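Local coordinates for odorant binding protein OBP69a (Ceratitis capitata, PDB 6HHE), which probably binds small hydrophobic odorants as a secreted carrier of the insect PBP/GOBP family, using an all-helical fold braced by three disulfides, at residues A[82-87]-A[105-110]; A[44-49]-A[95-100]; A[26-31]-A[39-44]. One frame throughout, in Å; residues are numbered along the deposited sequence.

Contact 1. Residues A[82-87]-A[105-110]; sequences EELHTT and ECYIKT
The phenol ring of Tyr107 is the flat group that meets the other helix, and Leu84 approaches it obliquely, with CD2 3.8 Å from CD1 of the ring and CB close to the same ring carbon. Beyond the pair, Val64 and Leu115 also touch Tyr107. The setting is the all-helical, disulfide-braced fold of insect odorant-binding proteins: segment 82-87 of helix 78-88 runs against the C-terminal turns of helix 96-110, the two axes 9.9 Å apart at 127°. Tyr107 has CG anti to its carbonyl carbon (chi1 -66°), which swings the ring along the interface so that the leucine crosses it at about a right angle. The other branch of the contact is made by Thr110, whose methyl CG2 collects three neighbours: Leu84 CD2, the CG of Glu83 sliding past it, and the tip of Thr87. In that last pair the threonines reach toward each other, Thr87 CG2 lying 3.6 Å from Thr110 OG1. Both hydroxyls are turned back onto their own helices. Thr87 OG1 donates to Glu83 O and Thr110 OG1 to Cys106 O, each from above the carbonyl plane; each carbonyl also accepts from the backbone N of the same threonine, so two donors grip it. Cys106, bonded to Cys88, ties the helices covalently just past the segment. Glu83 belongs to the pocket that holds 2-(2-methoxyethoxy)ethanol, probably from the crystallisation liquor. Its extended side chain ends on a bridging water, which donates to Glu83 OE1 at 2.8 Å and to Thr110 O at 2.7 Å.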
loop_
_atom_site.group_PDB
_atom_site.type_symbol
_atom_site.label_atom_id
_atom_site.label_comp_id
_atom_site.label_asym_id
_atom_site.label_seq_id
_atom_site.Cartn_x
_atom_site.Cartn_y
_atom_site.Cartn_z
ATOM N N GLU A 82 6.311 -6.551 11.568
ATOM C CA GLU A 82 5.660 -7.690 12.210
ATOM C C GLU A 82 4.261 -7.347 12.668
ATOM O O GLU A 82 3.348 -8.153 12.501
ATOM C CB GLU A 82 6.482 -8.181 13.386
ATOM C CG GLU A 82 7.758 -8.738 13.005
ATOM C CD GLU A 82 8.371 -9.478 14.122
ATOM O OE1 GLU A 82 7.953 -9.383 15.292
ATOM O OE2 GLU A 82 9.294 -10.186 13.786
ATOM N N GLU A 83 4.077 -6.167 13.248
ATOM C CA GLU A 83 2.754 -5.828 13.754
ATOM C C GLU A 83 1.748 -5.687 12.619
ATOM O O GLU A 83 0.598 -6.156 12.733
ATOM C CB GLU A 83 2.831 -4.568 14.605
ATOM C CG GLU A 83 1.461 -4.115 15.041
ATOM C CD GLU A 83 1.409 -2.782 15.733
ATOM O OE1 GLU A 83 1.963 -1.805 15.240
ATOM O OE2 GLU A 83 0.747 -2.705 16.810
ATOM N N LEU A 84 2.141 -5.057 11.509
ATOM C CA LEU A 84 1.215 -4.922 10.377
ATOM C C LEU A 84 0.870 -6.266 9.768
ATOM O O LEU A 84 -0.307 -6.551 9.479
ATOM C CB LEU A 84 1.809 -3.997 9.320
ATOM C CG LEU A 84 1.955 -2.541 9.731
ATOM C CD1 LEU A 84 2.801 -1.804 8.750
ATOM C CD2 LEU A 84 0.577 -1.876 9.785
ATOM N N HIS A 85 1.864 -7.136 9.642
ATOM C CA HIS A 85 1.647 -8.451 9.081
ATOM C C HIS A 85 0.739 -9.290 9.966
ATOM O O HIS A 85 -0.234 -9.896 9.488
ATOM C CB HIS A 85 3.011 -9.140 8.919
ATOM C CG HIS A 85 2.868 -10.568 8.556
ATOM N ND1 HIS A 85 2.472 -10.974 7.301
ATOM C CD2 HIS A 85 2.957 -11.687 9.312
ATOM C CE1 HIS A 85 2.358 -12.292 7.287
ATOM N NE2 HIS A 85 2.649 -12.747 8.492
ATOM N N THR A 86 1.007 -9.300 11.269
ATOM C CA THR A 86 0.215 -10.185 12.138
ATOM C C THR A 86 -1.180 -9.624 12.352
ATOM O O THR A 86 -2.152 -10.399 12.433
ATOM C CB THR A 86 0.928 -10.401 13.474
ATOM O OG1 THR A 86 1.046 -9.172 14.190
ATOM C CG2 THR A 86 2.276 -11.029 13.286
ATOM N N THR A 87 -1.318 -8.285 12.418
ATOM C CA THR A 87 -2.642 -7.714 12.675
ATOM C C THR A 87 -3.524 -7.806 11.450
ATOM O O THR A 87 -4.738 -8.037 11.572
ATOM C CB THR A 87 -2.507 -6.262 13.114
ATOM O OG1 THR A 87 -1.652 -6.188 14.272
ATOM C CG2 THR A 87 -3.865 -5.665 13.431
ATOM N N GLU A 105 -6.310 -0.413 4.166
ATOM C CA GLU A 105 -7.190 0.193 5.163
ATOM C C GLU A 105 -6.857 -0.343 6.537
ATOM O O GLU A 105 -6.825 0.424 7.526
ATOM C CB GLU A 105 -8.656 -0.077 4.839
ATOM C CG GLU A 105 -9.167 0.829 3.764
ATOM C CD GLU A 105 -10.643 0.654 3.528
ATOM O OE1 GLU A 105 -11.088 -0.506 3.372
ATOM O OE2 GLU A 105 -11.353 1.678 3.523
ATOM N N CYS A 106 -6.599 -1.655 6.638
ATOM C CA CYS A 106 -6.200 -2.239 7.915
ATOM C C CYS A 106 -4.846 -1.675 8.373
ATOM O O CYS A 106 -4.671 -1.320 9.553
ATOM C CB CYS A 106 -6.188 -3.747 7.779
ATOM S SG CYS A 106 -5.694 -4.559 9.340
ATOM N N TYR A 107 -3.878 -1.557 7.461
ATOM C CA TYR A 107 -2.582 -0.964 7.831
ATOM C C TYR A 107 -2.734 0.438 8.387
ATOM O O TYR A 107 -2.051 0.794 9.356
ATOM C CB TYR A 107 -1.657 -0.903 6.621
ATOM C CG TYR A 107 -1.190 -2.204 6.042
ATOM C CD1 TYR A 107 -1.189 -3.416 6.762
ATOM C CD2 TYR A 107 -0.677 -2.197 4.758
ATOM C CE1 TYR A 107 -0.683 -4.573 6.173
ATOM C CE2 TYR A 107 -0.204 -3.379 4.139
ATOM C CZ TYR A 107 -0.193 -4.535 4.872
ATOM O OH TYR A 107 0.291 -5.644 4.203
ATOM N N ILE A 108 -3.619 1.245 7.795
ATOM C CA ILE A 108 -3.789 2.639 8.208
ATOM C C ILE A 108 -4.370 2.697 9.609
ATOM O O ILE A 108 -3.959 3.542 10.431
ATOM C CB ILE A 108 -4.687 3.323 7.182
ATOM C CG1 ILE A 108 -3.914 3.613 5.889
ATOM C CG2 ILE A 108 -5.284 4.639 7.776
ATOM C CD1 ILE A 108 -4.823 3.929 4.678
ATOM N N LYS A 109 -5.307 1.779 9.912
ATOM C CA LYS A 109 -5.871 1.700 11.267
ATOM C C LYS A 109 -4.831 1.237 12.276
ATOM O O LYS A 109 -4.828 1.706 13.432
ATOM C CB LYS A 109 -7.068 0.737 11.319
ATOM C CG LYS A 109 -8.323 1.272 10.653
ATOM C CD LYS A 109 -9.488 0.306 10.812
ATOM C CE LYS A 109 -10.710 0.809 10.060
ATOM N NZ LYS A 109 -10.392 1.021 8.618
ATOM N N THR A 110 -3.897 0.364 11.854
ATOM C CA THR A 110 -2.941 -0.277 12.757
ATOM C C THR A 110 -1.751 0.607 13.063
ATOM O O THR A 110 -1.335 0.699 14.226
ATOM C CB THR A 110 -2.495 -1.600 12.144
ATOM O OG1 THR A 110 -3.682 -2.401 11.983
ATOM C CG2 THR A 110 -1.476 -2.337 13.022
HETATM O O HOH W 1 1.011 0.801 15.553
#

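Contact 2. Residues A[44-49]-A[95-100]; sequences LKCFIH and DGCETA
Lys45 NZ donates two hydrogen bonds, one to Glu98 OE2 at 2.8 Å, which is also a salt bridge, and one to Gln42 OE1 a turn earlier in its own helix. Glu98 OE2 offers its syn lone pair, and OE1 of the same carboxylate is taken by Gln42 NE2, so the glutamine serves both charged partners; a cation-pi contact with Phe101 adds to the hold on the lysine. This pair flanks a disulfide of the insect odorant-binding protein fold, Cys46 to Cys97, which joins helix 42-55 to the first turn of helix 96-110 where the segment axes cross at 83°, 7.6 Å apart. The SG atoms are 2.1 Å apart with chi3 101°, and both cysteines have SG anti to the carbonyl carbon. Such close crossing suits small residues. Ala100 CB comes down on the backbone of His49, 3.5 Å from its CA, and also meets Ile48 CG2. The imidazole, its CG anti to the backbone N, reaches alongside Gly96, where CD2 lies 3.4 Å from Gly96 O. Thr99 OG1 and Thr99 N both donate to Asp95 O. The N-cap bond itself comes from Glu98 N, which meets Asp95 OD1 nearly along the C-O axis in a 3.0 Å bond, with N-H...O at 172°.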
loop_
_atom_site.group_PDB
_atom_site.type_symbol
_atom_site.label_atom_id
_atom_site.label_comp_id
_atom_site.label_asym_id
_atom_site.label_seq_id
_atom_site.Cartn_x
_atom_site.Cartn_y
_atom_site.Cartn_z
ATOM N N LEU A 44 -7.395 4.349 -7.451
ATOM C CA LEU A 44 -6.544 4.375 -6.264
ATOM C C LEU A 44 -6.308 2.965 -5.751
ATOM O O LEU A 44 -5.182 2.627 -5.378
ATOM C CB LEU A 44 -7.158 5.263 -5.223
ATOM C CG LEU A 44 -6.367 5.385 -3.910
ATOM C CD1 LEU A 44 -4.955 5.922 -4.144
ATOM C CD2 LEU A 44 -7.084 6.310 -2.933
ATOM N N LYS A 45 -7.350 2.122 -5.738
ATOM C CA LYS A 45 -7.175 0.737 -5.314
ATOM C C LYS A 45 -6.124 0.062 -6.182
ATOM O O LYS A 45 -5.251 -0.664 -5.679
ATOM C CB LYS A 45 -8.513 -0.025 -5.425
ATOM C CG LYS A 45 -9.658 0.600 -4.644
ATOM C CD LYS A 45 -10.859 -0.356 -4.644
ATOM C CE LYS A 45 -11.943 0.349 -3.936
ATOM N NZ LYS A 45 -13.199 -0.462 -4.187
ATOM N N CYS A 46 -6.188 0.292 -7.481
ATOM C CA CYS A 46 -5.252 -0.380 -8.368
ATOM C C CYS A 46 -3.856 0.205 -8.282
ATOM O O CYS A 46 -2.897 -0.551 -8.459
ATOM C CB CYS A 46 -5.749 -0.342 -9.786
ATOM S SG CYS A 46 -7.196 -1.407 -10.040
ATOM N N PHE A 47 -3.719 1.505 -8.025
ATOM C CA PHE A 47 -2.397 2.054 -7.719
ATOM C C PHE A 47 -1.782 1.343 -6.532
ATOM O O PHE A 47 -0.595 1.014 -6.542
ATOM C CB PHE A 47 -2.509 3.555 -7.451
ATOM C CG PHE A 47 -1.242 4.163 -6.970
ATOM C CD1 PHE A 47 -0.260 4.515 -7.882
ATOM C CD2 PHE A 47 -1.034 4.379 -5.616
ATOM C CE1 PHE A 47 0.950 5.049 -7.403
ATOM C CE2 PHE A 47 0.181 4.898 -5.120
ATOM C CZ PHE A 47 1.162 5.245 -6.046
ATOM N N ILE A 48 -2.549 1.185 -5.446
ATOM C CA ILE A 48 -2.019 0.534 -4.254
ATOM C C ILE A 48 -1.621 -0.898 -4.578
ATOM O O ILE A 48 -0.517 -1.338 -4.223
ATOM C CB ILE A 48 -3.056 0.600 -3.112
ATOM C CG1 ILE A 48 -3.330 2.050 -2.763
ATOM C CG2 ILE A 48 -2.521 -0.156 -1.911
ATOM C CD1 ILE A 48 -4.411 2.231 -1.754
ATOM N N HIS A 49 -2.451 -1.615 -5.346
ATOM C CA HIS A 49 -2.053 -2.950 -5.771
ATOM C C HIS A 49 -0.761 -2.922 -6.579
ATOM O O HIS A 49 0.116 -3.763 -6.369
ATOM C CB HIS A 49 -3.167 -3.599 -6.586
ATOM C CG HIS A 49 -2.797 -4.935 -7.113
ATOM N ND1 HIS A 49 -2.198 -5.102 -8.345
ATOM C CD2 HIS A 49 -2.870 -6.162 -6.552
ATOM C CE1 HIS A 49 -1.931 -6.386 -8.523
ATOM N NE2 HIS A 49 -2.350 -7.053 -7.463
ATOM N N ASP A 95 -10.870 -9.069 -5.948
ATOM C CA ASP A 95 -9.752 -9.164 -6.876
ATOM C C ASP A 95 -8.538 -8.548 -6.202
ATOM O O ASP A 95 -8.567 -8.245 -5.008
ATOM C CB ASP A 95 -10.076 -8.488 -8.212
ATOM C CG ASP A 95 -10.524 -7.045 -8.054
ATOM O OD1 ASP A 95 -9.858 -6.282 -7.324
ATOM O OD2 ASP A 95 -11.551 -6.662 -8.659
ATOM N N GLY A 96 -7.469 -8.354 -6.976
ATOM C CA GLY A 96 -6.229 -7.883 -6.380
ATOM C C GLY A 96 -6.318 -6.448 -5.902
ATOM O O GLY A 96 -5.766 -6.106 -4.842
ATOM N N CYS A 97 -6.977 -5.584 -6.681
ATOM C CA CYS A 97 -7.064 -4.185 -6.293
ATOM C C CYS A 97 -7.893 -4.037 -5.031
ATOM O O CYS A 97 -7.499 -3.285 -4.137
ATOM C CB CYS A 97 -7.640 -3.287 -7.398
ATOM S SG CYS A 97 -6.756 -3.228 -9.055
ATOM N N GLU A 98 -9.019 -4.758 -4.919
ATOM C CA GLU A 98 -9.818 -4.697 -3.691
ATOM C C GLU A 98 -9.032 -5.236 -2.495
ATOM O O GLU A 98 -9.054 -4.639 -1.410
ATOM C CB GLU A 98 -11.115 -5.498 -3.806
ATOM C CG GLU A 98 -11.979 -5.163 -4.992
ATOM C CD GLU A 98 -12.534 -3.762 -4.955
ATOM O OE1 GLU A 98 -12.960 -3.270 -6.032
ATOM O OE2 GLU A 98 -12.564 -3.147 -3.863
ATOM N N THR A 99 -8.341 -6.372 -2.651
ATOM C CA THR A 99 -7.501 -6.886 -1.567
ATOM C C THR A 99 -6.442 -5.872 -1.155
ATOM O O THR A 99 -6.225 -5.650 0.045
ATOM C CB THR A 99 -6.816 -8.190 -1.964
ATOM O OG1 THR A 99 -7.821 -9.161 -2.280
ATOM C CG2 THR A 99 -5.985 -8.728 -0.832
ATOM N N ALA A 100 -5.751 -5.259 -2.126
ATOM C CA ALA A 100 -4.739 -4.270 -1.751
ATOM C C ALA A 100 -5.361 -3.139 -0.944
ATOM O O ALA A 100 -4.777 -2.681 0.056
ATOM C CB ALA A 100 -4.063 -3.701 -2.998
#

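Contact 3. Residues A[26-31]-A[39-44]; sequences EDLFIE and PNNQRL
Apolar packing carries most of this contact, in which helix 26-35 lies against the turn that leads into helix 42-55 of the odorant-binding protein fold. Leu28 is the chief contributor. With CG anti to the carbonyl carbon (chi1 -61°), it drives its two methyls in among the residues of 39-44: CD2 rests 4.1 Å from Pro39 CG, while CD1 points to the start of the helix and Leu44 CB. Farther along the same helix, Glu31 CG slides past the proline ring. On the inner side Leu44 sends CD1 obliquely to the ring of Phe29, 3.7 Å from CE1; that ring also stands edge-to-face with Phe47, which extends the packing into the next turn.

A second kind of contact sets aliphatic groups on polar ones. Leu28 CD1 sits over one face of the Arg43 guanidinium, 3.5 Å above it and offset toward the rim, and Leu28 CD2 lies 3.5 Å from Asn41 OD1. Arg43 bends at chi3 (-66°), and its NH1 is held by hydrogen bonds to Gly23 O and Thr25 OG1, which fix the orientation of the plane.

The polar link is mediated by water. In the plane of the guanidinium, at its edge, a water accepts from Arg43 NH2 at 2.9 Å and donates to Asp27 OD2 at 2.7 Å. Asp27 OD1 bonds Thr25 OG1, so that threonine is shared by both charged groups.

The chemistry implies an apolar interface bordered by charge: the leucines and Phe29 are buried, with Pro39 at their margin, while Asp27 and Arg43 probably also attract each other, their charged atoms not being in contact.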
loop_
_atom_site.group_PDB
_atom_site.type_symbol
_atom_site.label_atom_id
_atom_site.label_comp_id
_atom_site.label_asym_id
_atom_site.label_seq_id
_atom_site.Cartn_x
_atom_site.Cartn_y
_atom_site.Cartn_z
ATOM N N GLU A 26 -3.846 13.027 -9.048
ATOM C CA GLU A 26 -3.410 13.692 -7.818
ATOM C C GLU A 26 -4.575 14.074 -6.907
ATOM O O GLU A 26 -4.418 14.053 -5.682
ATOM C CB GLU A 26 -2.575 14.928 -8.159
ATOM C CG GLU A 26 -1.991 15.695 -6.949
ATOM C CD GLU A 26 -1.063 14.860 -6.052
ATOM O OE1 GLU A 26 -0.839 15.253 -4.879
ATOM O OE2 GLU A 26 -0.552 13.818 -6.507
ATOM N N ASP A 27 -5.753 14.380 -7.461
ATOM C CA ASP A 27 -6.906 14.706 -6.621
ATOM C C ASP A 27 -7.258 13.579 -5.659
ATOM O O ASP A 27 -7.696 13.854 -4.528
ATOM C CB ASP A 27 -8.112 15.078 -7.480
ATOM C CG ASP A 27 -8.567 13.948 -8.354
ATOM O OD1 ASP A 27 -7.783 13.580 -9.244
ATOM O OD2 ASP A 27 -9.685 13.429 -8.160
ATOM N N LEU A 28 -7.036 12.323 -6.057
ATOM C CA LEU A 28 -7.322 11.197 -5.172
ATOM C C LEU A 28 -6.346 11.142 -4.013
ATOM O O LEU A 28 -6.744 10.851 -2.877
ATOM C CB LEU A 28 -7.322 9.877 -5.928
ATOM C CG LEU A 28 -8.367 9.799 -7.042
ATOM C CD1 LEU A 28 -8.289 8.515 -7.809
ATOM C CD2 LEU A 28 -9.764 9.974 -6.447
ATOM N N PHE A 29 -5.067 11.390 -4.280
ATOM C CA PHE A 29 -4.090 11.422 -3.193
ATOM C C PHE A 29 -4.353 12.590 -2.250
ATOM O O PHE A 29 -4.311 12.438 -1.012
ATOM C CB PHE A 29 -2.680 11.519 -3.779
ATOM C CG PHE A 29 -2.208 10.274 -4.524
ATOM C CD1 PHE A 29 -2.305 9.000 -3.980
ATOM C CD2 PHE A 29 -1.621 10.412 -5.783
ATOM C CE1 PHE A 29 -1.811 7.862 -4.707
ATOM C CE2 PHE A 29 -1.126 9.292 -6.490
ATOM C CZ PHE A 29 -1.239 8.031 -5.966
ATOM N N ILE A 30 -4.674 13.764 -2.802
ATOM C CA ILE A 30 -4.990 14.915 -1.957
ATOM C C ILE A 30 -6.208 14.616 -1.101
ATOM O O ILE A 30 -6.228 14.910 0.102
ATOM C CB ILE A 30 -5.201 16.161 -2.825
ATOM C CG1 ILE A 30 -3.873 16.600 -3.442
ATOM C CG2 ILE A 30 -5.829 17.272 -1.991
ATOM C CD1 ILE A 30 -4.041 17.623 -4.569
ATOM N N GLU A 31 -7.236 14.000 -1.696
ATOM C CA GLU A 31 -8.437 13.692 -0.916
ATOM C C GLU A 31 -8.123 12.748 0.236
ATOM O O GLU A 31 -8.600 12.957 1.355
ATOM C CB GLU A 31 -9.508 13.084 -1.812
ATOM C CG GLU A 31 -10.674 12.543 -1.007
ATOM C CD GLU A 31 -11.737 13.588 -0.757
ATOM O OE1 GLU A 31 -11.541 14.738 -1.212
ATOM O OE2 GLU A 31 -12.768 13.261 -0.118
ATOM N N PRO A 39 -10.370 7.508 -0.580
ATOM C CA PRO A 39 -11.610 7.414 -1.350
ATOM C C PRO A 39 -11.698 6.071 -2.065
ATOM O O PRO A 39 -10.691 5.492 -2.530
ATOM C CB PRO A 39 -11.511 8.603 -2.311
ATOM C CG PRO A 39 -10.024 8.793 -2.507
ATOM C CD PRO A 39 -9.461 8.534 -1.117
ATOM N N ASN A 40 -12.930 5.553 -2.159
ATOM C CA ASN A 40 -13.182 4.247 -2.772
ATOM C C ASN A 40 -13.234 4.348 -4.290
ATOM O O ASN A 40 -14.270 4.153 -4.922
ATOM C CB ASN A 40 -14.495 3.683 -2.245
ATOM C CG ASN A 40 -14.299 2.904 -0.979
ATOM O OD1 ASN A 40 -14.223 3.478 0.095
ATOM N ND2 ASN A 40 -14.195 1.586 -1.102
ATOM N N ASN A 41 -12.128 4.774 -4.877
ATOM C CA ASN A 41 -12.046 4.926 -6.318
ATOM C C ASN A 41 -11.167 3.803 -6.821
ATOM O O ASN A 41 -10.067 3.526 -6.254
ATOM C CB ASN A 41 -11.481 6.297 -6.703
ATOM C CG ASN A 41 -12.440 7.446 -6.388
ATOM O OD1 ASN A 41 -12.403 8.059 -5.309
ATOM N ND2 ASN A 41 -13.287 7.759 -7.356
ATOM N N GLN A 42 -11.630 3.132 -7.861
ATOM C CA GLN A 42 -10.902 1.968 -8.349
ATOM C C GLN A 42 -9.498 2.288 -8.797
ATOM O O GLN A 42 -8.613 1.483 -8.551
ATOM C CB GLN A 42 -11.625 1.333 -9.539
ATOM C CG GLN A 42 -13.037 0.847 -9.185
ATOM C CD GLN A 42 -13.032 -0.138 -8.024
ATOM O OE1 GLN A 42 -13.591 0.149 -6.983
ATOM N NE2 GLN A 42 -12.417 -1.307 -8.207
ATOM N N ARG A 43 -9.252 3.479 -9.365
ATOM C CA ARG A 43 -7.878 3.757 -9.794
ATOM C C ARG A 43 -6.921 3.863 -8.610
ATOM O O ARG A 43 -5.777 3.442 -8.723
ATOM C CB ARG A 43 -7.786 5.035 -10.615
ATOM C CG ARG A 43 -8.404 4.894 -11.961
ATOM C CD ARG A 43 -8.656 6.250 -12.612
ATOM N NE ARG A 43 -9.655 7.040 -11.916
ATOM C CZ ARG A 43 -9.448 8.291 -11.481
ATOM N NH1 ARG A 43 -8.274 8.892 -11.633
ATOM N NH2 ARG A 43 -10.442 8.914 -10.833
ATOM N N LEU A 44 -7.395 4.349 -7.451
ATOM C CA LEU A 44 -6.544 4.375 -6.264
ATOM C C LEU A 44 -6.308 2.965 -5.751
ATOM O O LEU A 44 -5.182 2.627 -5.378
ATOM C CB LEU A 44 -7.158 5.263 -5.223
ATOM C CG LEU A 44 -6.367 5.385 -3.910
ATOM C CD1 LEU A 44 -4.955 5.922 -4.144
ATOM C CD2 LEU A 44 -7.084 6.310 -2.933
HETATM O O HOH W 2 -10.464 11.687 -10.005
#

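How the contacts relate
Contacts 2 and 3 are neighbours along helix 42-55 and share Leu44; their centres lie about 12 Å apart. They touch directly, through the Gln42 to Glu98 hydrogen bond, the Phe29 and Phe47 rings, and the packing of Lys45 CE 3.8 Å from Asn40 ND2. Contact 1 is linked to contact 2 through the shared helix 96-110, whose first turn, with its N-cap, supplies 95-100 and whose last turns supply 105-110; the two do not touch, their nearest atoms being about 5 Å and their centres about 16 Å apart. The centre of contact 3 is about 21 Å from that of contact 1. Of the three, contact 1 alone includes a pocket residue: the side chain of Glu83 is about 3 Å from the bound 2-(2-methoxyethoxy)ethanol.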